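Local structure of cyclopropane mycolic acid synthase 3 (Mycobacterium tuberculosis, 1L1E) at residues D17-F22 / I251-Q256; L60-G65 / V130-S135; A242-K247 / T257-Y262. The protein probably transfers a methylene group from S-adenosyl-L-methionine to a double bond of an alpha mycolic acid, forming the proximal cyclopropane ring. All blocks are in the same frame, centred on the assembly; numbering follows the deposited sequence.

How the interactions relate
Interactions 1 and 3 are neighbours in the helical part of the chain, with centres about 9 Å apart. They touch directly: Leu18 and Phe22 of interaction 1 pack on Val258 and Tyr262 of interaction 3. Helices 229-245, 247-253 and 256-274 follow one another here, and the segments of the two contacts alternate along the chain. Interaction 2 lies on the other side of the chain's centre, about 35 Å from interaction 1 and 37 Å from interaction 3, centre to centre. It joins the loop before strand 67-71 to strand 132-136 of the methyltransferase sheet. Thus one contact belongs to the Rossmann-like core and two to the helices beside it.

Interaction 1. Residues D17-F22 / I251-Q256; sequences DLSDDF and IAIQSQ
The N-cap of the short helix 20-23 meets the C-terminal end of helix 247-253, where Leu18, Ser19 and Phe22 meet the side chain of Gln254. The side chains of Gln254 and Leu18 cross at a slant. Leu18 CD1 approaches Gln254 CD to 3.3 Å, a close van der Waals contact of a methyl with the amide carbon. At the nitrogen of the amide, Ser19 CB lies 3.4 Å from Gln254 NE2. The Gln254 chain is folded at its second torsion (chi2 -62°), which places CD on the Leu18 side. Its CG stays near the aromatic ring, 3.5 Å from Phe22 CD1. The ring and amide planes stand 81° apart, so they do not stack. A smaller contact is made by Asp21, which is exposed: Ile253 CD1 comes to 3.7 Å from Asp21 OD2, and the two side chains cross at about a right angle. Ser19 also organises its own segment. Its hydroxyl accepts from Asp21 N over 3.3 Å in a capping bond, and Phe22 N donates to Ser19 O. Gln254 leaves helical geometry, and Ser255 then caps the next helix through Val258 N. The contact sits at the surface, at the turn between helices 247-253 and 256-274. Leu18 and Phe22 also rest on Val258 of helix 256-274, and Leu18 reaches Tyr262 of the same helix.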
ATOM      1  N   ASP A  17      -5.197  11.531  14.415  1.00 41.69           N
ATOM      2  CA  ASP A  17      -4.334  10.935  13.417  1.00 42.17           C
ATOM      3  C   ASP A  17      -3.393  12.043  12.965  1.00 39.86           C
ATOM      4  O   ASP A  17      -3.740  13.218  13.044  1.00 39.28           O
ATOM      5  CB  ASP A  17      -5.165  10.440  12.239  1.00 44.00           C
ATOM      6  CG  ASP A  17      -4.447   9.403  11.424  1.00 46.20           C
ATOM      7  OD1 ASP A  17      -3.261   9.623  11.084  1.00 47.75           O
ATOM      8  OD2 ASP A  17      -5.073   8.367  11.120  1.00 48.30           O
ATOM      9  N   LEU A  18      -2.205  11.677  12.498  1.00 38.94           N
ATOM     10  CA  LEU A  18      -1.248  12.682  12.054  1.00 38.09           C
ATOM     11  C   LEU A  18      -1.852  13.580  10.972  1.00 38.28           C
ATOM     12  O   LEU A  18      -2.420  13.092   9.995  1.00 40.20           O
ATOM     13  CB  LEU A  18       0.021  11.997  11.545  1.00 37.57           C
ATOM     14  CG  LEU A  18       1.225  12.887  11.241  1.00 35.92           C
ATOM     15  CD1 LEU A  18       1.458  13.858  12.394  1.00 34.42           C
ATOM     16  CD2 LEU A  18       2.447  12.011  11.008  1.00 35.30           C
ATOM     17  N   SER A  19      -1.740  14.894  11.168  1.00 37.14           N
ATOM     18  CA  SER A  19      -2.266  15.898  10.235  1.00 35.47           C
ATOM     19  C   SER A  19      -1.828  15.681   8.785  1.00 34.01           C
ATOM     20  O   SER A  19      -0.678  15.344   8.517  1.00 34.18           O
ATOM     21  CB  SER A  19      -1.836  17.296  10.694  1.00 37.43           C
ATOM     22  OG  SER A  19      -2.066  18.275   9.686  1.00 42.28           O
ATOM     23  N   ASP A  20      -2.740  15.901   7.845  1.00 32.42           N
ATOM     24  CA  ASP A  20      -2.418  15.696   6.437  1.00 32.30           C
ATOM     25  C   ASP A  20      -1.415  16.699   5.905  1.00 31.57           C
ATOM     26  O   ASP A  20      -0.714  16.428   4.937  1.00 30.18           O
ATOM     27  CB  ASP A  20      -3.674  15.749   5.568  1.00 30.57           C
ATOM     28  CG  ASP A  20      -3.391  15.378   4.123  1.00 30.63           C
ATOM     29  OD1 ASP A  20      -2.696  14.362   3.903  1.00 29.97           O
ATOM     30  OD2 ASP A  20      -3.867  16.086   3.211  1.00 27.18           O
ATOM     31  N   ASP A  21      -1.355  17.867   6.528  1.00 30.69           N
ATOM     32  CA  ASP A  21      -0.421  18.879   6.077  1.00 31.66           C
ATOM     33  C   ASP A  21       0.991  18.400   6.401  1.00 30.62           C
ATOM     34  O   ASP A  21       1.971  18.919   5.868  1.00 30.73           O
ATOM     35  CB  ASP A  21      -0.722  20.210   6.756  1.00 36.09           C
ATOM     36  CG  ASP A  21      -0.777  21.368   5.767  1.00 41.43           C
ATOM     37  OD1 ASP A  21      -1.494  21.244   4.741  1.00 43.96           O
ATOM     38  OD2 ASP A  21      -0.107  22.399   6.021  1.00 43.60           O
ATOM     39  N   PHE A  22       1.083  17.398   7.274  1.00 28.83           N
ATOM     40  CA  PHE A  22       2.368  16.825   7.639  1.00 25.89           C
ATOM     41  C   PHE A  22       2.781  15.893   6.506  1.00 25.51           C
ATOM     42  O   PHE A  22       3.910  15.956   6.016  1.00 25.70           O
ATOM     43  CB  PHE A  22       2.270  16.027   8.937  1.00 26.35           C
ATOM     44  CG  PHE A  22       3.598  15.532   9.437  1.00 27.35           C
ATOM     45  CD1 PHE A  22       4.477  16.400  10.091  1.00 29.69           C
ATOM     46  CD2 PHE A  22       3.994  14.222   9.217  1.00 28.75           C
ATOM     47  CE1 PHE A  22       5.724  15.967  10.513  1.00 29.15           C
ATOM     48  CE2 PHE A  22       5.246  13.774   9.635  1.00 29.41           C
ATOM     49  CZ  PHE A  22       6.113  14.652  10.285  1.00 30.84           C
ATOM     50  N   ILE A 251       8.273  20.564  11.940  1.00 35.30           N
ATOM     51  CA  ILE A 251       8.363  20.749  13.381  1.00 35.54           C
ATOM     52  C   ILE A 251       7.353  21.782  13.881  1.00 35.93           C
ATOM     53  O   ILE A 251       6.847  21.675  15.002  1.00 37.20           O
ATOM     54  CB  ILE A 251       9.793  21.187  13.786  1.00 34.99           C
ATOM     55  CG1 ILE A 251      10.744  19.992  13.674  1.00 36.25           C
ATOM     56  CG2 ILE A 251       9.801  21.751  15.195  1.00 34.77           C
ATOM     57  CD1 ILE A 251      12.154  20.280  14.142  1.00 34.26           C
ATOM     58  N   ALA A 252       7.054  22.772  13.045  1.00 34.25           N
ATOM     59  CA  ALA A 252       6.112  23.820  13.415  1.00 32.82           C
ATOM     60  C   ALA A 252       4.671  23.317  13.494  1.00 32.72           C
ATOM     61  O   ALA A 252       3.914  23.717  14.376  1.00 28.61           O
ATOM     62  CB  ALA A 252       6.205  24.972  12.425  1.00 33.76           C
ATOM     63  N   ILE A 253       4.305  22.435  12.569  1.00 31.03           N
ATOM     64  CA  ILE A 253       2.964  21.876  12.495  1.00 31.94           C
ATOM     65  C   ILE A 253       2.744  20.730  13.482  1.00 32.17           C
ATOM     66  O   ILE A 253       1.633  20.532  13.974  1.00 30.88           O
ATOM     67  CB  ILE A 253       2.676  21.389  11.058  1.00 33.59           C
ATOM     68  CG1 ILE A 253       2.709  22.584  10.102  1.00 32.46           C
ATOM     69  CG2 ILE A 253       1.337  20.670  10.995  1.00 32.36           C
ATOM     70  CD1 ILE A 253       2.519  22.207   8.652  1.00 35.46           C
ATOM     71  N   GLN A 254       3.799  19.972  13.759  1.00 32.42           N
ATOM     72  CA  GLN A 254       3.722  18.864  14.709  1.00 32.75           C
ATOM     73  C   GLN A 254       4.758  19.038  15.826  1.00 33.39           C
ATOM     74  O   GLN A 254       4.498  19.712  16.825  1.00 32.55           O
ATOM     75  CB  GLN A 254       3.946  17.531  13.989  1.00 33.15           C
ATOM     76  CG  GLN A 254       2.808  17.105  13.080  1.00 32.63           C
ATOM     77  CD  GLN A 254       1.502  16.885  13.825  1.00 33.37           C
ATOM     78  OE1 GLN A 254       1.481  16.273  14.891  1.00 36.37           O
ATOM     79  NE2 GLN A 254       0.405  17.371  13.258  1.00 35.53           N
ATOM     80  N   SER A 255       5.937  18.442  15.653  1.00 34.00           N
ATOM     81  CA  SER A 255       7.000  18.553  16.653  1.00 34.26           C
ATOM     82  C   SER A 255       8.272  17.848  16.212  1.00 35.32           C
ATOM     83  O   SER A 255       8.272  17.076  15.251  1.00 33.72           O
ATOM     84  CB  SER A 255       6.558  17.947  17.988  1.00 33.01           C
ATOM     85  OG  SER A 255       6.569  16.530  17.926  1.00 32.97           O
ATOM     86  N   GLN A 256       9.353  18.123  16.935  1.00 36.59           N
ATOM     87  CA  GLN A 256      10.646  17.518  16.658  1.00 37.54           C
ATOM     88  C   GLN A 256      10.520  16.013  16.877  1.00 37.59           C
ATOM     89  O   GLN A 256      11.121  15.219  16.153  1.00 38.63           O
ATOM     90  CB  GLN A 256      11.705  18.099  17.603  1.00 39.31           C
ATOM     91  CG  GLN A 256      13.091  17.462  17.494  1.00 42.82           C
ATOM     92  CD  GLN A 256      13.906  17.984  16.319  1.00 44.78           C
ATOM     93  OE1 GLN A 256      14.247  19.167  16.259  1.00 45.35           O
ATOM     94  NE2 GLN A 256      14.225  17.098  15.381  1.00 47.08           N
TER

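Interaction 2. Residues L60-G65 / V130-S135; sequences LNLEPG and VDRIVS
Arg132 CG is anti to its carbonyl carbon (chi1 -56°), and a bend at chi2 (-69°) turns CD toward the backbone of Leu60. NE then donates to Leu60 O over 3.0 Å. This bond is bent, with an N-H...O angle of 139°, and the carbonyl oxygen lies at the edge of the guanidinium, tilted from its plane. A second bond fixes the rotation of the group: Arg132 NH1 donates to Asp131 O over 2.9 Å, nearly straight. That donor stands above the carbonyl plane of Asp131. The third nitrogen, NH2, makes a weak bond to a water, which itself donates to Asn61 O. Leu60 lies just past the end of helix 45-58, with its carbonyl held by Arg132, and Asn61 turns the chain with positive phi into the loop before strand 67-71. In the Rossmann-like methyltransferase sheet, strand 132-136 lies between strands 67-71 and 163-170, and this contact is at the start of the strand. The Leu60 side chain points toward the strand. Its CD1 lies 3.5 Å from Ile133 O and 3.9 Å from Val134 CB, and the Leu60 and Val134 side chains cross at about a right angle. The Leu62 and Arg132 side chains slide past each other in opposite directions, with Leu62 CD2 4.1 Å from Arg132 CG. Leu60 also packs on Leu68 and Leu165 of the two flanking strands, and Val134 touches Leu68 as well.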
ATOM      1  N   LEU A  60      -5.221  -6.287 -13.364  1.00 22.41           N
ATOM      2  CA  LEU A  60      -6.626  -6.597 -13.118  1.00 22.89           C
ATOM      3  C   LEU A  60      -7.442  -6.673 -14.412  1.00 24.80           C
ATOM      4  O   LEU A  60      -8.662  -6.856 -14.377  1.00 25.81           O
ATOM      5  CB  LEU A  60      -7.222  -5.550 -12.170  1.00 24.57           C
ATOM      6  CG  LEU A  60      -6.487  -5.417 -10.834  1.00 21.17           C
ATOM      7  CD1 LEU A  60      -7.148  -4.362  -9.953  1.00 22.20           C
ATOM      8  CD2 LEU A  60      -6.499  -6.756 -10.137  1.00 24.02           C
ATOM      9  N   ASN A  61      -6.760  -6.538 -15.546  1.00 23.79           N
ATOM     10  CA  ASN A  61      -7.391  -6.590 -16.863  1.00 27.10           C
ATOM     11  C   ASN A  61      -8.744  -5.858 -16.873  1.00 27.45           C
ATOM     12  O   ASN A  61      -9.773  -6.394 -17.295  1.00 28.05           O
ATOM     13  CB  ASN A  61      -7.523  -8.055 -17.303  1.00 26.70           C
ATOM     14  CG  ASN A  61      -6.164  -8.744 -17.430  1.00 30.42           C
ATOM     15  OD1 ASN A  61      -6.069  -9.975 -17.426  1.00 30.94           O
ATOM     16  ND2 ASN A  61      -5.102  -7.943 -17.552  1.00 25.98           N
ATOM     17  N   LEU A  62      -8.710  -4.618 -16.395  1.00 27.16           N
ATOM     18  CA  LEU A  62      -9.883  -3.759 -16.319  1.00 29.20           C
ATOM     19  C   LEU A  62     -10.532  -3.453 -17.671  1.00 29.15           C
ATOM     20  O   LEU A  62      -9.849  -3.166 -18.661  1.00 26.76           O
ATOM     21  CB  LEU A  62      -9.516  -2.437 -15.638  1.00 29.30           C
ATOM     22  CG  LEU A  62      -9.229  -2.474 -14.136  1.00 29.07           C
ATOM     23  CD1 LEU A  62      -8.706  -1.124 -13.692  1.00 29.07           C
ATOM     24  CD2 LEU A  62     -10.508  -2.828 -13.372  1.00 29.20           C
ATOM     25  N   GLU A  63     -11.858  -3.520 -17.702  1.00 29.56           N
ATOM     26  CA  GLU A  63     -12.616  -3.228 -18.913  1.00 31.32           C
ATOM     27  C   GLU A  63     -13.597  -2.115 -18.553  1.00 30.60           C
ATOM     28  O   GLU A  63     -14.082  -2.052 -17.419  1.00 29.26           O
ATOM     29  CB  GLU A  63     -13.378  -4.464 -19.377  1.00 34.95           C
ATOM     30  CG  GLU A  63     -12.507  -5.694 -19.607  1.00 39.93           C
ATOM     31  CD  GLU A  63     -11.569  -5.550 -20.787  1.00 44.18           C
ATOM     32  OE1 GLU A  63     -10.844  -6.524 -21.088  1.00 49.02           O
ATOM     33  OE2 GLU A  63     -11.551  -4.471 -21.417  1.00 45.87           O
ATOM     34  N   PRO A  64     -13.901  -1.223 -19.509  1.00 28.73           N
ATOM     35  CA  PRO A  64     -14.829  -0.119 -19.247  1.00 29.13           C
ATOM     36  C   PRO A  64     -16.172  -0.574 -18.681  1.00 27.92           C
ATOM     37  O   PRO A  64     -16.762  -1.538 -19.155  1.00 26.49           O
ATOM     38  CB  PRO A  64     -14.973   0.546 -20.617  1.00 29.27           C
ATOM     39  CG  PRO A  64     -13.626   0.319 -21.237  1.00 32.43           C
ATOM     40  CD  PRO A  64     -13.346  -1.133 -20.872  1.00 29.85           C
ATOM     41  N   GLY A  65     -16.646   0.118 -17.654  1.00 26.36           N
ATOM     42  CA  GLY A  65     -17.926  -0.243 -17.088  1.00 28.08           C
ATOM     43  C   GLY A  65     -17.875  -1.168 -15.890  1.00 28.24           C
ATOM     44  O   GLY A  65     -18.899  -1.346 -15.226  1.00 25.90           O
ATOM     45  N   VAL A 130     -18.262  -6.936  -6.591  1.00 30.09           N
ATOM     46  CA  VAL A 130     -17.449  -6.055  -7.431  1.00 28.94           C
ATOM     47  C   VAL A 130     -16.720  -6.944  -8.432  1.00 28.51           C
ATOM     48  O   VAL A 130     -16.618  -8.155  -8.229  1.00 30.18           O
ATOM     49  CB  VAL A 130     -16.417  -5.242  -6.617  1.00 27.85           C
ATOM     50  CG1 VAL A 130     -17.137  -4.357  -5.614  1.00 28.60           C
ATOM     51  CG2 VAL A 130     -15.425  -6.172  -5.930  1.00 26.81           C
ATOM     52  N   ASP A 131     -16.209  -6.351  -9.506  1.00 26.77           N
ATOM     53  CA  ASP A 131     -15.524  -7.126 -10.535  1.00 23.78           C
ATOM     54  C   ASP A 131     -14.064  -7.439 -10.241  1.00 21.83           C
ATOM     55  O   ASP A 131     -13.580  -8.532 -10.563  1.00 22.73           O
ATOM     56  CB  ASP A 131     -15.602  -6.405 -11.883  1.00 25.86           C
ATOM     57  CG  ASP A 131     -17.014  -6.313 -12.415  1.00 29.32           C
ATOM     58  OD1 ASP A 131     -17.649  -7.375 -12.602  1.00 30.27           O
ATOM     59  OD2 ASP A 131     -17.481  -5.176 -12.650  1.00 29.05           O
ATOM     60  N   ARG A 132     -13.372  -6.482  -9.637  1.00 20.63           N
ATOM     61  CA  ARG A 132     -11.953  -6.620  -9.341  1.00 20.08           C
ATOM     62  C   ARG A 132     -11.633  -5.899  -8.046  1.00 20.36           C
ATOM     63  O   ARG A 132     -12.424  -5.078  -7.574  1.00 19.11           O
ATOM     64  CB  ARG A 132     -11.123  -6.003 -10.479  1.00 20.64           C
ATOM     65  CG  ARG A 132     -11.414  -6.563 -11.872  1.00 19.57           C
ATOM     66  CD  ARG A 132     -10.940  -7.997 -11.999  1.00 20.15           C
ATOM     67  NE  ARG A 132     -10.931  -8.469 -13.384  1.00 26.38           N
ATOM     68  CZ  ARG A 132     -11.969  -9.020 -14.010  1.00 29.04           C
ATOM     69  NH1 ARG A 132     -13.129  -9.185 -13.387  1.00 30.64           N
ATOM     70  NH2 ARG A 132     -11.848  -9.413 -15.268  1.00 28.86           N
ATOM     71  N   ILE A 133     -10.461  -6.195  -7.488  1.00 18.32           N
ATOM     72  CA  ILE A 133     -10.032  -5.585  -6.233  1.00 16.24           C
ATOM     73  C   ILE A 133      -8.554  -5.242  -6.281  1.00 16.47           C
ATOM     74  O   ILE A 133      -7.754  -5.959  -6.890  1.00 18.40           O
ATOM     75  CB  ILE A 133     -10.257  -6.544  -5.044  1.00 16.70           C
ATOM     76  CG1 ILE A 133     -11.744  -6.805  -4.847  1.00 18.95           C
ATOM     77  CG2 ILE A 133      -9.657  -5.955  -3.756  1.00 13.00           C
ATOM     78  CD1 ILE A 133     -12.017  -7.900  -3.808  1.00 20.83           C
ATOM     79  N   VAL A 134      -8.201  -4.134  -5.646  1.00 18.60           N
ATOM     80  CA  VAL A 134      -6.818  -3.699  -5.570  1.00 17.91           C
ATOM     81  C   VAL A 134      -6.584  -3.247  -4.129  1.00 19.22           C
ATOM     82  O   VAL A 134      -7.414  -2.538  -3.546  1.00 21.70           O
ATOM     83  CB  VAL A 134      -6.538  -2.515  -6.546  1.00 20.50           C
ATOM     84  CG1 VAL A 134      -7.399  -1.295  -6.170  1.00 20.01           C
ATOM     85  CG2 VAL A 134      -5.060  -2.151  -6.508  1.00 20.34           C
ATOM     86  N   SER A 135      -5.469  -3.670  -3.545  1.00 16.78           N
ATOM     87  CA  SER A 135      -5.135  -3.289  -2.175  1.00 17.27           C
ATOM     88  C   SER A 135      -3.631  -3.048  -2.118  1.00 16.55           C
ATOM     89  O   SER A 135      -2.839  -3.978  -2.262  1.00 16.67           O
ATOM     90  CB  SER A 135      -5.522  -4.393  -1.193  1.00 17.00           C
ATOM     91  OG  SER A 135      -5.323  -3.954   0.143  1.00 17.39           O
TER
HETATM   92  O   HOH W   1     -10.604  -9.013 -18.124  1.00 39.56           O

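Interaction 3. Residues A242-K247 / T257-Y262; sequences ALEANK and TVYDRY
Tyr259 of helix 256-274 reaches across to the end of helix 229-245, and Leu243, Glu244 and Lys247 meet it from the opposing segment. The tight part is made by the two buried residues. Leu243 and Tyr259 slide past each other in opposite directions, bringing Leu243 CG to 3.7 Å from Tyr259 CE1. Tyr259 CG is anti to the backbone N (chi1 174°), and its CB points toward the other segment. Leu243 O lies in the plane of the ring at its edge, also 3.7 Å from Tyr259 CE1. At the tip of the ring, Tyr259 OH is pressed against the backbone of Glu244, 3.3 Å from Glu244 CA. The CD2 branch of Leu243 serves the next turn of the helix: Leu243 CD2 lies 3.7 Å from Tyr262 CB, with the two side chains at about a right angle.

The outer side is looser. Lys247 crosses one face of the Tyr259 ring, with Lys247 CG 4.1 Å from the ring centroid and 22° off the normal, a CH-pi contact displaced toward the rim. Its chain is extended throughout, and the end leads away from the other segment. Lys247 NZ is 6.5 Å from Asp260 OD1, so any attraction between these opposite charges would act without contact. Glu244 is exposed; its CB and CG both lie 3.9 Å from Tyr259 OH.

The contact packs the end of helix 229-245 and the start of helix 247-253, at Lys247, against helix 256-274. Ala250 of helix 247-253 touches both Leu243 and Tyr259. Leu243 reaches further along helix 256-274 to Met263 and Leu266. On another side, Tyr262 packs against Tyr33, a probable S-adenosyl-L-methionine-binding residue.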
ATOM      1  N   ALA A 242      12.760  14.733   1.126  1.00 25.60           N
ATOM      2  CA  ALA A 242      11.716  15.747   1.082  1.00 26.96           C
ATOM      3  C   ALA A 242      11.349  16.241   2.491  1.00 27.29           C
ATOM      4  O   ALA A 242      11.241  17.452   2.735  1.00 28.22           O
ATOM      5  CB  ALA A 242      10.488  15.180   0.383  1.00 27.26           C
ATOM      6  N   LEU A 243      11.168  15.299   3.414  1.00 26.22           N
ATOM      7  CA  LEU A 243      10.826  15.634   4.789  1.00 26.06           C
ATOM      8  C   LEU A 243      11.931  16.503   5.371  1.00 25.64           C
ATOM      9  O   LEU A 243      11.661  17.541   5.974  1.00 25.57           O
ATOM     10  CB  LEU A 243      10.670  14.359   5.630  1.00 23.12           C
ATOM     11  CG  LEU A 243      10.312  14.527   7.111  1.00 24.33           C
ATOM     12  CD1 LEU A 243       9.084  15.403   7.264  1.00 24.77           C
ATOM     13  CD2 LEU A 243      10.063  13.156   7.725  1.00 22.38           C
ATOM     14  N   GLU A 244      13.177  16.076   5.178  1.00 27.49           N
ATOM     15  CA  GLU A 244      14.323  16.817   5.684  1.00 28.58           C
ATOM     16  C   GLU A 244      14.340  18.257   5.190  1.00 29.21           C
ATOM     17  O   GLU A 244      14.526  19.182   5.980  1.00 31.30           O
ATOM     18  CB  GLU A 244      15.632  16.137   5.278  1.00 31.01           C
ATOM     19  CG  GLU A 244      16.864  16.895   5.752  1.00 35.50           C
ATOM     20  CD  GLU A 244      18.144  16.122   5.538  1.00 37.64           C
ATOM     21  OE1 GLU A 244      19.215  16.622   5.937  1.00 42.41           O
ATOM     22  OE2 GLU A 244      18.083  15.016   4.973  1.00 40.30           O
ATOM     23  N   ALA A 245      14.148  18.443   3.887  0.78 28.61           N
ATOM     24  CA  ALA A 245      14.154  19.781   3.308  0.78 29.35           C
ATOM     25  C   ALA A 245      13.034  20.645   3.877  0.78 29.32           C
ATOM     26  O   ALA A 245      13.126  21.868   3.857  0.78 29.07           O
ATOM     27  CB  ALA A 245      14.036  19.704   1.787  1.00 29.83           C
ATOM     28  N   ASN A 246      11.978  20.007   4.379  0.78 29.50           N
ATOM     29  CA  ASN A 246      10.850  20.737   4.957  0.78 29.54           C
ATOM     30  C   ASN A 246      10.809  20.592   6.476  0.78 28.85           C
ATOM     31  O   ASN A 246       9.739  20.657   7.090  0.78 27.08           O
ATOM     32  CB  ASN A 246       9.525  20.246   4.364  1.00 30.54           C
ATOM     33  CG  ASN A 246       9.406  20.531   2.886  1.00 34.22           C
ATOM     34  OD1 ASN A 246       9.826  19.729   2.051  1.00 36.31           O
ATOM     35  ND2 ASN A 246       8.839  21.687   2.548  1.00 33.56           N
ATOM     36  N   LYS A 247      11.982  20.410   7.074  0.78 28.30           N
ATOM     37  CA  LYS A 247      12.110  20.239   8.516  0.78 30.60           C
ATOM     38  C   LYS A 247      11.397  21.295   9.356  0.78 31.03           C
ATOM     39  O   LYS A 247      10.490  20.972  10.128  0.78 30.98           O
ATOM     40  CB  LYS A 247      13.589  20.202   8.911  1.00 32.28           C
ATOM     41  CG  LYS A 247      13.811  20.163  10.404  1.00 33.67           C
ATOM     42  CD  LYS A 247      15.282  20.154  10.748  1.00 36.23           C
ATOM     43  CE  LYS A 247      15.487  20.198  12.250  1.00 37.37           C
ATOM     44  NZ  LYS A 247      16.932  20.190  12.613  1.00 42.12           N
ATOM     45  N   THR A 257       9.722  15.627  17.870  1.00 36.59           N
ATOM     46  CA  THR A 257       9.527  14.216  18.186  1.00 35.79           C
ATOM     47  C   THR A 257       8.927  13.457  17.010  1.00 35.55           C
ATOM     48  O   THR A 257       9.393  12.372  16.658  1.00 34.21           O
ATOM     49  CB  THR A 257       8.608  14.036  19.412  1.00 37.19           C
ATOM     50  OG1 THR A 257       9.263  14.544  20.580  1.00 39.99           O
ATOM     51  CG2 THR A 257       8.282  12.569  19.623  1.00 37.30           C
ATOM     52  N   VAL A 258       7.890  14.029  16.402  1.00 32.91           N
ATOM     53  CA  VAL A 258       7.246  13.385  15.265  1.00 30.38           C
ATOM     54  C   VAL A 258       8.209  13.361  14.084  1.00 28.16           C
ATOM     55  O   VAL A 258       8.349  12.352  13.407  1.00 26.99           O
ATOM     56  CB  VAL A 258       5.950  14.130  14.858  1.00 29.90           C
ATOM     57  CG1 VAL A 258       5.347  13.491  13.613  1.00 28.25           C
ATOM     58  CG2 VAL A 258       4.957  14.107  16.001  1.00 27.83           C
ATOM     59  N   TYR A 259       8.873  14.484  13.849  1.00 29.69           N
ATOM     60  CA  TYR A 259       9.826  14.601  12.758  1.00 30.43           C
ATOM     61  C   TYR A 259      10.903  13.519  12.866  1.00 32.29           C
ATOM     62  O   TYR A 259      11.082  12.718  11.948  1.00 29.66           O
ATOM     63  CB  TYR A 259      10.481  15.983  12.782  1.00 31.48           C
ATOM     64  CG  TYR A 259      11.589  16.156  11.768  1.00 32.66           C
ATOM     65  CD1 TYR A 259      11.302  16.322  10.412  1.00 29.36           C
ATOM     66  CD2 TYR A 259      12.929  16.130  12.162  1.00 30.71           C
ATOM     67  CE1 TYR A 259      12.322  16.459   9.476  1.00 30.19           C
ATOM     68  CE2 TYR A 259      13.952  16.265  11.235  1.00 29.29           C
ATOM     69  CZ  TYR A 259      13.642  16.429   9.897  1.00 30.55           C
ATOM     70  OH  TYR A 259      14.654  16.559   8.980  1.00 29.38           O
ATOM     71  N   ASP A 260      11.618  13.500  13.987  1.00 34.00           N
ATOM     72  CA  ASP A 260      12.667  12.511  14.191  1.00 35.14           C
ATOM     73  C   ASP A 260      12.090  11.107  14.074  1.00 35.61           C
ATOM     74  O   ASP A 260      12.739  10.196  13.565  1.00 37.56           O
ATOM     75  CB  ASP A 260      13.321  12.691  15.565  1.00 37.35           C
ATOM     76  CG  ASP A 260      13.955  14.061  15.737  1.00 38.23           C
ATOM     77  OD1 ASP A 260      14.580  14.555  14.781  1.00 39.70           O
ATOM     78  OD2 ASP A 260      13.843  14.641  16.836  1.00 41.24           O
ATOM     79  N   ARG A 261      10.859  10.939  14.539  1.00 35.77           N
ATOM     80  CA  ARG A 261      10.191   9.647  14.476  1.00 34.45           C
ATOM     81  C   ARG A 261      10.120   9.181  13.021  1.00 32.81           C
ATOM     82  O   ARG A 261      10.504   8.054  12.690  1.00 31.90           O
ATOM     83  CB  ARG A 261       8.784   9.770  15.072  1.00 37.26           C
ATOM     84  CG  ARG A 261       7.922   8.522  14.976  1.00 39.05           C
ATOM     85  CD  ARG A 261       6.644   8.699  15.787  1.00 41.28           C
ATOM     86  NE  ARG A 261       5.665   7.645  15.538  1.00 43.91           N
ATOM     87  CZ  ARG A 261       4.517   7.522  16.200  1.00 46.10           C
ATOM     88  NH1 ARG A 261       4.207   8.389  17.157  1.00 46.10           N
ATOM     89  NH2 ARG A 261       3.675   6.539  15.903  1.00 45.12           N
ATOM     90  N   TYR A 262       9.642  10.054  12.144  1.00 30.05           N
ATOM     91  CA  TYR A 262       9.538   9.692  10.740  1.00 28.54           C
ATOM     92  C   TYR A 262      10.870   9.589  10.013  1.00 26.65           C
ATOM     93  O   TYR A 262      11.060   8.672   9.211  1.00 23.95           O
ATOM     94  CB  TYR A 262       8.588  10.643  10.009  1.00 25.32           C
ATOM     95  CG  TYR A 262       7.167  10.138  10.087  1.00 29.14           C
ATOM     96  CD1 TYR A 262       6.423  10.269  11.260  1.00 28.20           C
ATOM     97  CD2 TYR A 262       6.599   9.434   9.020  1.00 28.23           C
ATOM     98  CE1 TYR A 262       5.152   9.704  11.374  1.00 29.10           C
ATOM     99  CE2 TYR A 262       5.331   8.864   9.122  1.00 29.01           C
ATOM    100  CZ  TYR A 262       4.615   9.004  10.302  1.00 29.78           C
ATOM    101  OH  TYR A 262       3.363   8.449  10.411  1.00 27.69           O
TER